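Long-range contact in TIR domain-containing adapter molecule 1 (Homo sapiens, PDB 4BSX), which acts as an adaptor in Toll-like receptor signalling that induces interferon-beta, and whose N-terminal helical domain resembles IFIT proteins: residues P9-A14 against W97-L102. The protein carries 2 engineered substitutions. Sequence-based numbering, arbitrary orientation.
Sequences PSLPSA and WAVARL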
loop_
_atom_site.group_PDB
_atom_site.type_symbol
_atom_site.label_atom_id
_atom_site.label_comp_id
_atom_site.label_asym_id
_atom_site.label_seq_id
_atom_site.Cartn_x
_atom_site.Cartn_y
_atom_site.Cartn_z
ATOM N N PRO A 9 7.725 9.106 2.445
ATOM C CA PRO A 9 6.620 8.186 2.112
ATOM C C PRO A 9 6.897 6.778 2.609
ATOM O O PRO A 9 7.959 6.207 2.351
ATOM C CB PRO A 9 6.568 8.213 0.579
ATOM C CG PRO A 9 7.515 9.294 0.166
ATOM C CD PRO A 9 8.506 9.443 1.247
ATOM N N SER A 10 5.957 6.216 3.347
ATOM C CA SER A 10 6.248 4.980 4.058
ATOM C C SER A 10 4.979 4.322 4.500
ATOM O O SER A 10 3.886 4.935 4.452
ATOM C CB SER A 10 7.150 5.253 5.281
ATOM O OG SER A 10 6.455 5.962 6.279
ATOM N N LEU A 11 5.111 3.065 4.917
ATOM C CA LEU A 11 3.957 2.330 5.377
ATOM C C LEU A 11 3.363 3.061 6.573
ATOM O O LEU A 11 2.197 3.385 6.542
ATOM C CB LEU A 11 4.316 0.889 5.723
ATOM C CG LEU A 11 3.702 -0.165 4.825
ATOM C CD1 LEU A 11 3.984 -1.530 5.398
ATOM C CD2 LEU A 11 2.175 0.042 4.591
ATOM N N PRO A 12 4.173 3.343 7.619
ATOM C CA PRO A 12 3.604 4.045 8.790
ATOM C C PRO A 12 3.004 5.414 8.448
ATOM O O PRO A 12 2.007 5.814 9.039
ATOM C CB PRO A 12 4.819 4.227 9.741
ATOM C CG PRO A 12 5.846 3.240 9.297
ATOM C CD PRO A 12 5.608 3.008 7.805
ATOM N N SER A 13 3.614 6.140 7.519
ATOM C CA SER A 13 3.074 7.446 7.137
ATOM C C SER A 13 1.751 7.326 6.379
ATOM O O SER A 13 0.908 8.168 6.528
ATOM C CB SER A 13 4.049 8.268 6.303
ATOM O OG SER A 13 5.055 8.818 7.124
ATOM N N ALA A 14 1.604 6.288 5.559
ATOM C CA ALA A 14 0.348 6.031 4.882
ATOM C C ALA A 14 -0.721 5.730 5.926
ATOM O O ALA A 14 -1.845 6.200 5.813
ATOM C CB ALA A 14 0.474 4.868 3.901
ATOM N N TRP A 97 7.374 -0.559 -3.723
ATOM C CA TRP A 97 6.481 -0.575 -4.878
ATOM C C TRP A 97 5.043 -0.529 -4.354
ATOM O O TRP A 97 4.213 0.236 -4.811
ATOM C CB TRP A 97 6.719 -1.830 -5.739
ATOM C CG TRP A 97 6.102 -1.775 -7.142
ATOM C CD1 TRP A 97 5.127 -0.928 -7.585
ATOM C CD2 TRP A 97 6.451 -2.600 -8.267
ATOM N NE1 TRP A 97 4.844 -1.175 -8.914
ATOM C CE2 TRP A 97 5.641 -2.198 -9.354
ATOM C CE3 TRP A 97 7.372 -3.639 -8.462
ATOM C CZ2 TRP A 97 5.719 -2.806 -10.619
ATOM C CZ3 TRP A 97 7.436 -4.254 -9.706
ATOM C CH2 TRP A 97 6.626 -3.826 -10.772
ATOM N N ALA A 98 4.776 -1.387 -3.387
ATOM C CA ALA A 98 3.526 -1.386 -2.672
ATOM C C ALA A 98 3.249 -0.000 -2.112
ATOM O O ALA A 98 2.154 0.542 -2.241
ATOM C CB ALA A 98 3.594 -2.404 -1.549
ATOM N N VAL A 99 4.253 0.591 -1.486
ATOM C CA VAL A 99 4.085 1.927 -0.926
ATOM C C VAL A 99 3.752 2.949 -2.034
ATOM O O VAL A 99 2.806 3.725 -1.876
ATOM C CB VAL A 99 5.276 2.331 -0.020
ATOM C CG1 VAL A 99 5.290 3.839 0.265
ATOM C CG2 VAL A 99 5.228 1.546 1.301
ATOM N N ALA A 100 4.497 2.957 -3.141
ATOM C CA ALA A 100 4.129 3.787 -4.317
ATOM C C ALA A 100 2.632 3.637 -4.771
ATOM O O ALA A 100 1.934 4.616 -5.065
ATOM C CB ALA A 100 5.060 3.442 -5.488
ATOM N N ARG A 101 2.169 2.390 -4.836
ATOM C CA ARG A 101 0.829 2.078 -5.253
ATOM C C ARG A 101 -0.216 2.658 -4.229
ATOM O O ARG A 101 -1.200 3.337 -4.585
ATOM C CB ARG A 101 0.738 0.569 -5.403
ATOM C CG ARG A 101 1.257 0.085 -6.758
ATOM C CD ARG A 101 1.167 -1.439 -6.976
ATOM N NE ARG A 101 1.617 -1.760 -8.339
ATOM C CZ ARG A 101 1.654 -2.982 -8.863
ATOM N NH1 ARG A 101 1.258 -4.024 -8.143
ATOM N NH2 ARG A 101 2.090 -3.166 -10.117
ATOM N N LEU A 102 0.037 2.404 -2.954
ATOM C CA LEU A 102 -0.708 2.996 -1.884
ATOM C C LEU A 102 -0.732 4.525 -1.985
ATOM O O LEU A 102 -1.785 5.137 -1.885
ATOM C CB LEU A 102 -0.147 2.543 -0.550
ATOM C CG LEU A 102 -0.308 1.048 -0.244
ATOM C CD1 LEU A 102 0.258 0.795 1.141
ATOM C CD2 LEU A 102 -1.768 0.561 -0.352
#
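Val99 meets the backbone of Ser10 and Leu11 with its two methyl groups, a compact case of a branched helix residue packing against the start of another helix. From CB, which points toward residues 9-14, the side chain forks. Val99 CG1, anti to the backbone N (chi1 165°), lies 3.9 Å from Ser10 N and also near the carbonyl carbon of Pro9. Val99 CG2, anti to the carbonyl carbon, lies 3.9 Å from Leu11 N, and 4.2 Å from Leu11 CG. The peptides that Val99 touches lead into the first turn of helix 11-19, where Ser10 is the N-cap: its CB points away from helix 96-108, and Ser10 OG accepts a bond from Ser13 N (3.1 Å, 155° at the hydrogen). Within the all-helical N-terminal domain of TRIF, this contact joins the first helix to helix 96-108, close to the centre of the chain. One turn beyond Val99, Leu102 extends the apolar surface; Leu102 CD1 lies 4.0 Å from Leu11 CD2, the two side chains crossing obliquely. Both leucines also touch Met49 of helix 43-53, while Pro9 reaches Tyr103 and, on helix 114-130, Val119.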